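PDB 5I0F: glycoside hydrolase family 31 from Trueperella pyogenes, which breaks down cycloalternan, a cyclic glucan, as a retaining glycosidase that forms a covalent glycosyl intermediate. Local coordinates for residues Pro437-Glu442 against Asn490-Asn495; Ser412-Lys417 against Arg478-Arg483; Glu320-Ser325 against Asp620-Tyr625; Ala581-Pro586 against Thr626-Ala631; Val48-His53 against His99-Asp104. All blocks are in the same frame, centred on the assembly; numbering follows the deposited sequence.

Contact 1. Residues Pro437-Glu442 against Asn490-Asn495; sequences PDLSTE and NLYPVN
The ring of Tyr492 presents its edge to Pro437 O, which lies near the ring plane, while Leu439 CD1 approaches the same ring obliquely, 3.9 Å from Tyr492 CZ. This is a buried contact in the TIM-barrel domain. It joins helix 485-506 to the loop that leads into helix 442-450. With CG anti to the backbone N (chi1 -165°), the Tyr492 ring extends toward this loop, and Tyr492 OH donates a hydrogen bond of 2.6 Å to Pro437 O. The donor sits 19° from the carbonyl plane. The Pro437 ring also touches the hydroxyl through CG and CD. One helical turn on, Asn495 CB rests against Leu439 O at 3.2 Å. Asp438 shapes the loop as an Asx turn: its OD1 accepts from Ser440 N and Ser440 OG. Trp448 of helix 442-450 touches both Pro437 and Leu439. At the partly exposed end a water 3.1 Å from Asn495 ND2, from which it accepts, also lies 2.9 Å from Ser440 O.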
# COMPACT_ATOMS: atom_id res chain seq x y z
N PRO A 437 4.15 7.84 15.48
CA PRO A 437 5.33 7.37 16.19
C PRO A 437 6.51 7.20 15.25
O PRO A 437 6.34 6.85 14.05
CB PRO A 437 4.91 6.01 16.77
CG PRO A 437 3.81 5.54 15.86
CD PRO A 437 3.12 6.79 15.38
N ASP A 438 7.69 7.46 15.79
CA ASP A 438 8.94 7.34 15.05
C ASP A 438 9.42 5.91 15.24
O ASP A 438 9.88 5.55 16.30
CB ASP A 438 9.98 8.35 15.54
CG ASP A 438 11.18 8.44 14.61
OD1 ASP A 438 11.49 7.43 13.98
OD2 ASP A 438 11.82 9.52 14.51
N LEU A 439 9.28 5.11 14.18
CA LEU A 439 9.64 3.71 14.22
C LEU A 439 10.95 3.47 13.48
O LEU A 439 11.24 2.33 13.10
CB LEU A 439 8.47 2.89 13.62
CG LEU A 439 7.09 3.12 14.28
CD1 LEU A 439 6.01 2.33 13.56
CD2 LEU A 439 7.10 2.75 15.76
N SER A 440 11.74 4.54 13.28
CA SER A 440 12.97 4.47 12.50
C SER A 440 14.18 3.93 13.27
O SER A 440 15.18 3.60 12.64
CB SER A 440 13.30 5.84 11.86
OG SER A 440 13.79 6.81 12.80
N THR A 441 14.10 3.84 14.60
CA THR A 441 15.17 3.27 15.43
C THR A 441 14.62 2.19 16.34
O THR A 441 13.42 2.15 16.60
CB THR A 441 15.84 4.34 16.32
OG1 THR A 441 14.90 4.82 17.30
CG2 THR A 441 16.36 5.50 15.50
N GLU A 442 15.51 1.35 16.85
CA GLU A 442 15.11 0.28 17.77
C GLU A 442 14.38 0.83 18.99
O GLU A 442 13.34 0.29 19.40
CB GLU A 442 16.29 -0.61 18.17
CG GLU A 442 15.89 -1.90 18.88
CD GLU A 442 15.10 -2.87 18.01
OE1 GLU A 442 15.42 -3.02 16.80
OE2 GLU A 442 14.13 -3.49 18.54
N ASN A 490 8.70 6.96 2.62
CA ASN A 490 8.48 5.68 1.92
C ASN A 490 8.95 4.47 2.73
O ASN A 490 8.41 3.36 2.61
CB ASN A 490 9.19 5.64 0.57
CG ASN A 490 8.52 6.50 -0.50
OD1 ASN A 490 7.29 6.66 -0.52
ND2 ASN A 490 9.33 7.03 -1.42
N LEU A 491 10.00 4.68 3.51
CA LEU A 491 10.53 3.65 4.39
C LEU A 491 9.60 3.32 5.55
O LEU A 491 9.64 2.19 6.07
CB LEU A 491 11.90 4.08 4.92
CG LEU A 491 12.68 3.08 5.77
CD1 LEU A 491 12.92 1.77 5.05
CD2 LEU A 491 14.01 3.70 6.20
N TYR A 492 8.76 4.27 5.96
CA TYR A 492 7.92 4.12 7.16
C TYR A 492 7.22 2.75 7.29
O TYR A 492 7.30 2.12 8.35
CB TYR A 492 6.87 5.24 7.25
CG TYR A 492 6.27 5.31 8.63
CD1 TYR A 492 5.23 4.48 9.00
CD2 TYR A 492 6.81 6.16 9.59
CE1 TYR A 492 4.73 4.47 10.29
CE2 TYR A 492 6.30 6.18 10.88
CZ TYR A 492 5.26 5.35 11.23
OH TYR A 492 4.76 5.39 12.52
N PRO A 493 6.50 2.32 6.24
CA PRO A 493 5.77 1.06 6.41
C PRO A 493 6.65 -0.17 6.62
O PRO A 493 6.19 -1.14 7.27
CB PRO A 493 4.93 0.97 5.12
CG PRO A 493 5.60 1.83 4.14
CD PRO A 493 6.13 2.98 4.97
N VAL A 494 7.89 -0.13 6.13
CA VAL A 494 8.85 -1.20 6.37
C VAL A 494 9.19 -1.26 7.87
O VAL A 494 9.14 -2.33 8.48
CB VAL A 494 10.12 -1.03 5.53
CG1 VAL A 494 11.06 -2.22 5.70
CG2 VAL A 494 9.75 -0.88 4.05
N ASN A 495 9.52 -0.11 8.45
CA ASN A 495 9.83 -0.01 9.87
C ASN A 495 8.63 -0.38 10.77
O ASN A 495 8.79 -1.01 11.83
CB ASN A 495 10.33 1.41 10.17
CG ASN A 495 11.77 1.63 9.76
OD1 ASN A 495 12.57 0.71 9.83
ND2 ASN A 495 12.12 2.84 9.36
O HOH W 1 15.09 3.47 9.70
O HOH W 2 15.18 0.51 11.16

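Contact 2. Residues Ser412-Lys417 against Arg478-Arg483; sequences SGHVVK and RYEDGR
His414 ND1 donates to Glu480 OE1 in the shortest polar bond across this contact, at 2.7 Å. The bond is almost straight, with an N-H...O angle of 178°. The oxygen lies in the imidazole plane and accepts through its syn lone pair. The Glu480 chain is extended beyond CG (chi2 -177°), which carries its CD out toward the His414 ring. Ring and carboxylate planes are turned 57° apart, and the two side chains cross at about a right angle. Glu480 OE2 accepts a hydrogen bond from a water that also donates to Ser412 O, so both carboxylate oxygens are tied to the 412-417 segment. Ser412 O itself lies over the centre of one face of the imidazole, and Ser412 OG receives His414 N in an ST turn.

Farther along, Lys417 and Arg478 form a single antiparallel bridge, a hydrogen-bonded pair. Lys417 N donates to Arg478 O at 3.1 Å and Arg478 N to Lys417 O at 2.9 Å. Between bridge and carboxylate, Val416 packs on Tyr479. Its CG1 stands over one ring face, offset toward the rim, and its CG2 meets Tyr479 CE2 at 3.7 Å. Tyr479 OH is bonded to Asn489 of helix 485-506.

The contact joins two loops of the TIM-barrel domain, and the type I turn Tyr479-Gly482 carries Glu480. The nearby carboxylate would probably favour a protonated, positively charged His414.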
# COMPACT_ATOMS: atom_id res chain seq x y z
N SER A 412 8.48 11.07 25.15
CA SER A 412 9.55 10.12 24.85
C SER A 412 10.52 10.56 23.75
O SER A 412 11.62 10.02 23.63
CB SER A 412 8.97 8.75 24.45
OG SER A 412 8.46 8.80 23.12
N GLY A 413 10.11 11.52 22.92
CA GLY A 413 10.89 11.90 21.76
C GLY A 413 10.64 11.05 20.52
O GLY A 413 10.96 11.48 19.43
N HIS A 414 10.00 9.88 20.67
CA HIS A 414 9.85 8.94 19.58
C HIS A 414 8.62 9.27 18.72
O HIS A 414 7.77 8.40 18.49
CB HIS A 414 9.77 7.50 20.13
CG HIS A 414 10.94 7.10 20.97
ND1 HIS A 414 12.25 7.24 20.54
CD2 HIS A 414 11.01 6.55 22.21
CE1 HIS A 414 13.07 6.80 21.48
NE2 HIS A 414 12.34 6.36 22.50
N VAL A 415 8.58 10.49 18.18
CA VAL A 415 7.52 10.93 17.26
C VAL A 415 8.15 11.50 16.02
O VAL A 415 9.17 12.19 16.11
CB VAL A 415 6.58 12.03 17.85
CG1 VAL A 415 5.61 11.43 18.83
CG2 VAL A 415 7.36 13.19 18.50
N VAL A 416 7.56 11.25 14.86
CA VAL A 416 7.99 11.96 13.63
C VAL A 416 7.83 13.48 13.86
O VAL A 416 6.82 13.92 14.42
CB VAL A 416 7.22 11.50 12.38
CG1 VAL A 416 7.72 12.22 11.13
CG2 VAL A 416 7.38 9.99 12.20
N LYS A 417 8.83 14.27 13.47
CA LYS A 417 8.82 15.71 13.72
C LYS A 417 8.74 16.56 12.46
O LYS A 417 9.21 16.18 11.42
CB LYS A 417 10.06 16.08 14.53
CG LYS A 417 9.91 15.57 15.95
CD LYS A 417 11.17 15.67 16.78
CE LYS A 417 10.97 14.86 18.05
NZ LYS A 417 11.84 15.38 19.12
N ARG A 478 11.54 15.06 10.10
CA ARG A 478 12.75 14.59 10.76
C ARG A 478 12.49 13.28 11.50
O ARG A 478 11.53 13.17 12.28
CB ARG A 478 13.25 15.62 11.77
CG ARG A 478 13.49 17.00 11.20
CD ARG A 478 14.04 17.93 12.27
NE ARG A 478 14.43 19.25 11.75
CZ ARG A 478 15.54 19.51 11.05
NH1 ARG A 478 15.78 20.76 10.62
NH2 ARG A 478 16.42 18.56 10.77
N TYR A 479 13.37 12.32 11.28
CA TYR A 479 13.33 11.02 11.93
C TYR A 479 14.57 10.86 12.81
O TYR A 479 15.64 11.41 12.51
CB TYR A 479 13.28 9.92 10.88
CG TYR A 479 11.98 9.82 10.11
CD1 TYR A 479 11.72 10.61 8.99
CD2 TYR A 479 11.01 8.90 10.48
CE1 TYR A 479 10.52 10.51 8.29
CE2 TYR A 479 9.82 8.77 9.77
CZ TYR A 479 9.58 9.56 8.67
OH TYR A 479 8.36 9.40 8.02
N GLU A 480 14.43 10.08 13.87
CA GLU A 480 15.52 9.83 14.79
C GLU A 480 16.66 9.03 14.18
O GLU A 480 17.75 9.06 14.71
CB GLU A 480 15.02 9.10 16.04
CG GLU A 480 14.23 10.01 16.96
CD GLU A 480 13.79 9.32 18.22
OE1 GLU A 480 13.03 8.32 18.15
OE2 GLU A 480 14.18 9.77 19.31
N ASP A 481 16.41 8.31 13.09
CA ASP A 481 17.50 7.63 12.37
C ASP A 481 18.39 8.59 11.55
O ASP A 481 19.34 8.14 10.93
CB ASP A 481 16.97 6.48 11.47
CG ASP A 481 16.18 6.97 10.25
OD1 ASP A 481 15.87 8.18 10.16
OD2 ASP A 481 15.85 6.12 9.36
N GLY A 482 18.07 9.89 11.53
CA GLY A 482 18.85 10.88 10.78
C GLY A 482 18.26 11.22 9.43
O GLY A 482 18.64 12.21 8.84
N ARG A 483 17.34 10.41 8.90
CA ARG A 483 16.73 10.68 7.60
C ARG A 483 15.73 11.82 7.69
O ARG A 483 15.14 12.07 8.76
CB ARG A 483 16.03 9.42 7.05
CG ARG A 483 16.99 8.27 6.78
CD ARG A 483 16.35 7.02 6.18
NE ARG A 483 17.40 6.11 5.75
CZ ARG A 483 18.11 5.28 6.52
NH1 ARG A 483 17.86 5.11 7.82
NH2 ARG A 483 19.09 4.57 5.96
O HOH W 3 13.87 9.92 21.94

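Contact 3. Residues Glu320-Ser325 against Asp620-Tyr625; sequences EGIPVS and DLARHY
Glu320 grips Arg623 twice, once through the backbone and once through the side chain. Its carbonyl O accepts from Arg623 NH2 at 2.8 Å, in the carbonyl plane and on a lone pair. The Glu320 chain bends at chi2 (-70°), and OE1 forms a salt bridge of 2.8 Å with Arg623 NH2 through its anti lone pair. Both acceptors lie close to the guanidinium plane, and the carboxylate is nearly coplanar with that group. Glu320 OE2 has its own salt bridge to Arg316, one turn back in the same helix.

Gly321 ends helix 307-320 in a Schellman motif with positive phi. Gly321 O reaches helix 617-646 through a water that donates to it and to Arg623 O. Ile322 supplies the apolar part. Its CG1 packs on Arg623 CG at 3.6 Å, and its CD1 meets Ala622 CB at 3.9 Å. Trp607 of helix 606-613 touches both Glu320 and Ile322. Beyond Ile322 the chain runs to barrel strand 326-329, so the contact pins a helix-to-strand turn of the TIM barrel to helix 617-646.

On its other side the guanidinium is held by Asp620, whose OD1 accepts from Arg623 NH1 at 2.6 Å. Two carboxylates and a carbonyl thus fix the rotation of the guanidinium, and the acids would be expected to stabilise its positive charge.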
# COMPACT_ATOMS: atom_id res chain seq x y z
N GLU A 320 -21.59 -24.78 10.17
CA GLU A 320 -21.71 -24.93 8.72
C GLU A 320 -20.64 -25.86 8.10
O GLU A 320 -20.70 -26.13 6.92
CB GLU A 320 -21.71 -23.56 8.03
CG GLU A 320 -22.91 -22.66 8.39
CD GLU A 320 -24.24 -23.12 7.82
OE1 GLU A 320 -24.30 -24.09 7.03
OE2 GLU A 320 -25.26 -22.48 8.14
N GLY A 321 -19.66 -26.32 8.87
CA GLY A 321 -18.54 -27.09 8.29
C GLY A 321 -17.66 -26.33 7.31
O GLY A 321 -17.20 -26.90 6.33
N ILE A 322 -17.43 -25.04 7.59
CA ILE A 322 -16.56 -24.18 6.79
C ILE A 322 -15.46 -23.74 7.75
O ILE A 322 -15.63 -22.76 8.46
CB ILE A 322 -17.35 -22.98 6.17
CG1 ILE A 322 -18.42 -23.52 5.22
CG2 ILE A 322 -16.43 -22.03 5.40
CD1 ILE A 322 -19.54 -22.56 4.89
N PRO A 323 -14.38 -24.53 7.85
CA PRO A 323 -13.39 -24.24 8.88
C PRO A 323 -12.62 -22.95 8.60
O PRO A 323 -12.40 -22.57 7.43
CB PRO A 323 -12.44 -25.45 8.84
CG PRO A 323 -12.67 -26.07 7.50
CD PRO A 323 -14.10 -25.80 7.15
N VAL A 324 -12.25 -22.28 9.68
CA VAL A 324 -11.41 -21.10 9.62
C VAL A 324 -10.17 -21.37 10.43
O VAL A 324 -10.23 -22.09 11.45
CB VAL A 324 -12.14 -19.83 10.10
CG1 VAL A 324 -13.15 -19.39 9.07
CG2 VAL A 324 -12.87 -20.03 11.42
N SER A 325 -9.04 -20.84 9.97
CA SER A 325 -7.78 -20.91 10.73
C SER A 325 -7.40 -19.63 11.47
O SER A 325 -6.61 -19.67 12.40
CB SER A 325 -6.63 -21.43 9.85
OG SER A 325 -6.22 -20.43 8.92
N ASP A 620 -23.07 -23.97 0.36
CA ASP A 620 -22.51 -25.24 -0.16
C ASP A 620 -21.24 -25.00 -0.98
O ASP A 620 -20.28 -25.75 -0.87
CB ASP A 620 -23.52 -26.01 -1.03
CG ASP A 620 -24.52 -26.84 -0.21
OD1 ASP A 620 -24.45 -26.96 1.04
OD2 ASP A 620 -25.42 -27.43 -0.86
N LEU A 621 -21.24 -23.93 -1.78
CA LEU A 621 -20.03 -23.57 -2.54
C LEU A 621 -18.84 -23.24 -1.64
O LEU A 621 -17.73 -23.66 -1.93
CB LEU A 621 -20.29 -22.40 -3.49
CG LEU A 621 -19.66 -22.53 -4.87
CD1 LEU A 621 -20.29 -23.72 -5.64
CD2 LEU A 621 -19.82 -21.23 -5.67
N ALA A 622 -19.07 -22.48 -0.58
CA ALA A 622 -18.02 -22.17 0.37
C ALA A 622 -17.50 -23.42 1.09
O ALA A 622 -16.30 -23.56 1.30
CB ALA A 622 -18.48 -21.13 1.37
N ARG A 623 -18.42 -24.34 1.43
CA ARG A 623 -18.03 -25.65 1.98
C ARG A 623 -17.09 -26.37 1.02
O ARG A 623 -16.01 -26.82 1.43
CB ARG A 623 -19.26 -26.54 2.28
CG ARG A 623 -19.85 -26.40 3.68
CD ARG A 623 -20.92 -27.48 3.98
NE ARG A 623 -22.24 -27.10 3.46
CZ ARG A 623 -23.12 -26.28 4.06
NH1 ARG A 623 -24.29 -26.02 3.47
NH2 ARG A 623 -22.86 -25.72 5.23
N HIS A 624 -17.51 -26.47 -0.24
CA HIS A 624 -16.74 -27.12 -1.31
C HIS A 624 -15.33 -26.53 -1.46
O HIS A 624 -14.33 -27.25 -1.40
CB HIS A 624 -17.53 -27.04 -2.63
CG HIS A 624 -16.74 -27.35 -3.87
ND1 HIS A 624 -16.23 -28.60 -4.14
CD2 HIS A 624 -16.42 -26.57 -4.93
CE1 HIS A 624 -15.60 -28.57 -5.30
NE2 HIS A 624 -15.70 -27.35 -5.80
N TYR A 625 -15.25 -25.22 -1.66
CA TYR A 625 -13.94 -24.59 -1.83
C TYR A 625 -13.09 -24.58 -0.55
O TYR A 625 -11.85 -24.65 -0.65
CB TYR A 625 -14.07 -23.19 -2.45
CG TYR A 625 -14.39 -23.27 -3.94
CD1 TYR A 625 -13.47 -23.84 -4.85
CD2 TYR A 625 -15.59 -22.80 -4.44
CE1 TYR A 625 -13.74 -23.90 -6.21
CE2 TYR A 625 -15.88 -22.88 -5.80
CZ TYR A 625 -14.97 -23.45 -6.68
OH TYR A 625 -15.27 -23.50 -8.04
O HOH W 4 -26.64 -24.45 5.32
O HOH W 5 -15.37 -26.93 4.17

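Contact 4. Residues Ala581-Pro586 against Thr626-Ala631; sequences AATFMP and TRVREA
Arg629 leaves helix 617-646 with CG anti to the backbone N (chi1 -176°), then bends at chi2 (64°), and its guanidinium reaches the end of helix 572-583. There it meets three backbone carbonyls, all at its edge near the plane. Arg629 NH1 donates to Thr583 O at 2.8 Å and to Met585 O at 2.7 Å. Arg629 NH2 donates to Pro586 O at 2.8 Å and makes a weak bond to Met585 O. NH1 meets Met585 O in its carbonyl plane, whereas the donors to Thr583 O and Pro586 O stand well above theirs. Arg629 NE is satisfied by Phe295 O.

Val628 makes the apolar half of the contact. Its CG1 touches Thr583 CG2 at 3.7 Å and Phe584 CZ at 3.8 Å, crossing both side chains at about a right angle. Thr583 OG1 turns back to Phe579 O in its own helix.

The buried contact joins two helices of the TIM-barrel domain where the chain turns toward the last barrel strand, 587-590. Met588 of that strand touches Thr583 and Arg629. No carboxylate is among the hydrogen-bond partners across this contact: the arginine satisfies carbonyls at and just after a helix end, whose partial negative charges would favour its cationic form.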
# COMPACT_ATOMS: atom_id res chain seq x y z
N ALA A 581 -11.32 -18.38 -6.82
CA ALA A 581 -10.00 -17.87 -7.13
C ALA A 581 -9.14 -17.75 -5.89
O ALA A 581 -7.96 -18.14 -5.93
CB ALA A 581 -10.09 -16.52 -7.83
N ALA A 582 -9.73 -17.20 -4.82
CA ALA A 582 -9.03 -16.98 -3.57
C ALA A 582 -8.51 -18.29 -2.97
O ALA A 582 -7.48 -18.28 -2.28
CB ALA A 582 -9.93 -16.25 -2.56
N THR A 583 -9.20 -19.39 -3.26
CA THR A 583 -8.79 -20.73 -2.83
C THR A 583 -7.40 -21.12 -3.36
O THR A 583 -6.69 -21.91 -2.73
CB THR A 583 -9.88 -21.76 -3.25
OG1 THR A 583 -11.10 -21.41 -2.61
CG2 THR A 583 -9.54 -23.19 -2.87
N PHE A 584 -7.02 -20.58 -4.52
CA PHE A 584 -5.74 -20.86 -5.15
C PHE A 584 -4.80 -19.63 -5.15
O PHE A 584 -4.08 -19.41 -6.13
CB PHE A 584 -5.97 -21.35 -6.59
CG PHE A 584 -6.67 -22.67 -6.65
CD1 PHE A 584 -8.05 -22.75 -6.63
CD2 PHE A 584 -5.94 -23.85 -6.64
CE1 PHE A 584 -8.69 -23.98 -6.63
CE2 PHE A 584 -6.58 -25.09 -6.65
CZ PHE A 584 -7.96 -25.14 -6.65
N MET A 585 -4.80 -18.88 -4.05
CA MET A 585 -3.88 -17.79 -3.80
C MET A 585 -3.21 -17.95 -2.45
O MET A 585 -3.66 -18.77 -1.64
CB MET A 585 -4.62 -16.45 -3.90
CG MET A 585 -5.09 -16.14 -5.31
SD MET A 585 -6.17 -14.70 -5.48
CE MET A 585 -6.70 -14.86 -7.18
N PRO A 586 -2.12 -17.19 -2.19
CA PRO A 586 -1.33 -17.48 -0.97
C PRO A 586 -2.11 -17.32 0.35
O PRO A 586 -2.11 -18.25 1.15
CB PRO A 586 -0.15 -16.50 -1.07
CG PRO A 586 -0.04 -16.21 -2.55
CD PRO A 586 -1.45 -16.19 -3.05
N THR A 626 -13.71 -24.54 0.63
CA THR A 626 -12.93 -24.62 1.87
C THR A 626 -12.38 -26.04 2.06
O THR A 626 -11.26 -26.18 2.54
CB THR A 626 -13.63 -24.00 3.10
OG1 THR A 626 -14.00 -22.64 2.82
CG2 THR A 626 -12.70 -23.94 4.28
N ARG A 627 -13.12 -27.08 1.63
CA ARG A 627 -12.56 -28.43 1.57
C ARG A 627 -11.35 -28.48 0.63
O ARG A 627 -10.35 -29.10 0.95
CB ARG A 627 -13.59 -29.49 1.12
CG ARG A 627 -14.53 -30.01 2.21
CD ARG A 627 -15.41 -31.18 1.73
NE ARG A 627 -16.30 -30.82 0.60
CZ ARG A 627 -17.61 -30.47 0.68
NH1 ARG A 627 -18.26 -30.44 1.85
NH2 ARG A 627 -18.27 -30.15 -0.43
N VAL A 628 -11.46 -27.83 -0.54
CA VAL A 628 -10.35 -27.76 -1.48
C VAL A 628 -9.15 -27.04 -0.83
O VAL A 628 -7.98 -27.53 -0.90
CB VAL A 628 -10.78 -27.08 -2.81
CG1 VAL A 628 -9.57 -26.83 -3.70
CG2 VAL A 628 -11.81 -27.95 -3.55
N ARG A 629 -9.44 -25.93 -0.16
CA ARG A 629 -8.39 -25.17 0.51
C ARG A 629 -7.66 -26.04 1.56
O ARG A 629 -6.41 -26.04 1.61
CB ARG A 629 -8.95 -23.92 1.15
CG ARG A 629 -7.90 -23.02 1.81
CD ARG A 629 -6.93 -22.48 0.78
NE ARG A 629 -5.98 -21.51 1.35
CZ ARG A 629 -5.12 -20.78 0.64
NH1 ARG A 629 -5.10 -20.83 -0.69
NH2 ARG A 629 -4.30 -19.95 1.25
N GLU A 630 -8.43 -26.81 2.33
CA GLU A 630 -7.83 -27.68 3.34
C GLU A 630 -6.94 -28.73 2.68
O GLU A 630 -5.82 -28.94 3.13
CB GLU A 630 -8.90 -28.35 4.23
CG GLU A 630 -9.64 -27.35 5.13
CD GLU A 630 -8.74 -26.74 6.18
OE1 GLU A 630 -8.45 -27.44 7.17
OE2 GLU A 630 -8.32 -25.55 6.05
N ALA A 631 -7.43 -29.36 1.60
CA ALA A 631 -6.64 -30.33 0.83
C ALA A 631 -5.36 -29.74 0.21
O ALA A 631 -4.38 -30.47 0.01
CB ALA A 631 -7.49 -30.96 -0.27

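Contact 5. Residues Val48-His53 against His99-Asp104; sequences VLWPEH and HLPDQD
Trp50 lies with one face of its six-membered ring against Pro101, and Pro101 CG makes a CH-pi contact 4.0 Å from the ring centroid. Pro101 CD comes closer to the rim, 3.5 Å from Trp50 CH2. The opposite indole face carries Val48 CG1, so the ring is sandwiched between aliphatic groups. At its edge are Leu100 CD1 and Gln103 O, the latter 3.8 Å from Trp50 CZ3. Pro51 CD is 3.4 Å from Asp104 O and touches Gln103 OE1, brought there by a chain extended beyond CG (chi2 175°).

Farther out, Gln55 and Ala105 of the flanking strands also touch Trp50. Asp104 OD2 is anchored by Ser157. The contact joins the turn after strand 41-49 to the loop before strand 105-113, at the end of this antiparallel pair in the N-terminal domain.

No hydrogen bond crosses between the segments, so the association rests on CH-pi and van der Waals contact. Gln103 O is buried by it with no partner in the model, probably at some energetic cost.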
# COMPACT_ATOMS: atom_id res chain seq x y z
N VAL A 48 8.08 40.29 -6.29
CA VAL A 48 9.24 39.46 -6.64
C VAL A 48 10.43 40.38 -6.89
O VAL A 48 10.39 41.22 -7.79
CB VAL A 48 8.97 38.58 -7.88
CG1 VAL A 48 10.13 37.63 -8.12
CG2 VAL A 48 7.67 37.79 -7.75
N LEU A 49 11.48 40.23 -6.09
CA LEU A 49 12.68 41.06 -6.17
C LEU A 49 13.81 40.32 -6.91
O LEU A 49 14.51 39.48 -6.33
CB LEU A 49 13.11 41.50 -4.76
CG LEU A 49 12.03 41.96 -3.76
CD1 LEU A 49 12.61 42.25 -2.38
CD2 LEU A 49 11.24 43.17 -4.27
N TRP A 50 13.97 40.63 -8.19
CA TRP A 50 15.07 40.11 -9.02
C TRP A 50 16.34 40.96 -8.77
O TRP A 50 16.25 42.07 -8.24
CB TRP A 50 14.70 40.16 -10.52
CG TRP A 50 13.31 39.68 -10.88
CD1 TRP A 50 12.18 40.44 -11.07
CD2 TRP A 50 12.93 38.33 -11.13
NE1 TRP A 50 11.11 39.64 -11.40
CE2 TRP A 50 11.54 38.34 -11.46
CE3 TRP A 50 13.61 37.11 -11.11
CZ2 TRP A 50 10.85 37.18 -11.76
CZ3 TRP A 50 12.92 35.97 -11.41
CH2 TRP A 50 11.54 36.01 -11.72
N PRO A 51 17.54 40.45 -9.16
CA PRO A 51 18.77 41.19 -8.85
C PRO A 51 18.73 42.67 -9.26
O PRO A 51 19.06 43.54 -8.45
CB PRO A 51 19.84 40.44 -9.66
CG PRO A 51 19.30 39.06 -9.80
CD PRO A 51 17.82 39.27 -10.00
N GLU A 52 18.29 42.95 -10.48
CA GLU A 52 18.25 44.31 -11.04
C GLU A 52 16.84 44.91 -11.13
O GLU A 52 16.70 46.13 -11.09
CB GLU A 52 18.92 44.31 -12.43
CG GLU A 52 19.47 45.66 -12.88
CD GLU A 52 20.82 46.02 -12.26
OE1 GLU A 52 21.43 47.01 -12.74
OE2 GLU A 52 21.27 45.34 -11.32
N HIS A 53 15.81 44.06 -11.25
CA HIS A 53 14.41 44.50 -11.39
C HIS A 53 13.55 44.02 -10.22
O HIS A 53 13.88 43.05 -9.52
CB HIS A 53 13.83 43.97 -12.69
N HIS A 99 7.15 32.46 -18.10
CA HIS A 99 8.49 32.02 -18.52
C HIS A 99 9.51 32.50 -17.51
O HIS A 99 9.98 33.63 -17.57
CB HIS A 99 8.83 32.58 -19.91
CG HIS A 99 8.09 31.90 -21.03
ND1 HIS A 99 8.25 30.56 -21.32
CD2 HIS A 99 7.19 32.37 -21.92
CE1 HIS A 99 7.48 30.24 -22.34
NE2 HIS A 99 6.83 31.32 -22.73
N LEU A 100 9.83 31.63 -16.56
CA LEU A 100 10.57 32.03 -15.37
C LEU A 100 12.01 32.41 -15.72
O LEU A 100 12.74 31.59 -16.26
CB LEU A 100 10.58 30.90 -14.35
CG LEU A 100 11.18 31.22 -12.98
CD1 LEU A 100 10.32 32.22 -12.22
CD2 LEU A 100 11.35 29.92 -12.20
N PRO A 101 12.42 33.66 -15.41
CA PRO A 101 13.82 34.01 -15.68
C PRO A 101 14.80 33.13 -14.92
O PRO A 101 14.50 32.70 -13.79
CB PRO A 101 13.91 35.46 -15.19
CG PRO A 101 12.53 35.99 -15.29
CD PRO A 101 11.61 34.83 -15.03
N ASP A 102 15.96 32.85 -15.51
CA ASP A 102 17.02 32.09 -14.84
C ASP A 102 17.87 33.03 -13.97
O ASP A 102 19.07 33.18 -14.18
CB ASP A 102 17.89 31.33 -15.86
CG ASP A 102 18.74 30.23 -15.23
OD1 ASP A 102 18.73 30.06 -14.00
OD2 ASP A 102 19.44 29.51 -15.96
N GLN A 103 17.24 33.67 -13.00
CA GLN A 103 17.91 34.58 -12.06
C GLN A 103 17.34 34.29 -10.68
O GLN A 103 16.13 34.06 -10.55
CB GLN A 103 17.65 36.05 -12.43
CG GLN A 103 17.99 36.44 -13.86
CD GLN A 103 17.61 37.88 -14.19
OE1 GLN A 103 17.18 38.64 -13.33
NE2 GLN A 103 17.77 38.26 -15.46
N ASP A 104 18.19 34.27 -9.66
CA ASP A 104 17.72 34.09 -8.30
C ASP A 104 17.00 35.34 -7.81
O ASP A 104 17.29 36.46 -8.25
CB ASP A 104 18.86 33.73 -7.35
CG ASP A 104 19.46 32.37 -7.65
OD1 ASP A 104 18.86 31.60 -8.44
OD2 ASP A 104 20.54 32.09 -7.11

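Overall arrangement
Contacts 1 and 4 are buried, contacts 2 and 3 partly buried, and contact 5 lies at the surface of the N-terminal domain. The other four belong to the TIM-barrel domain and form two pairs. Contacts 1 and 2 touch, through Asp438 to Glu480 and to His414, and their centres are 9 Å apart. Contacts 3 and 4 share helix 617-646, with centres 10 Å apart, and stand on the opposite side of the chain's centre from contact 2. Each is led by an arginine: Arg623 of contact 3 meets two carboxylates and one carbonyl, Arg629 of contact 4 meets carbonyls across the contact. Contact 5 differs from all four in having no hydrogen bond between its segments.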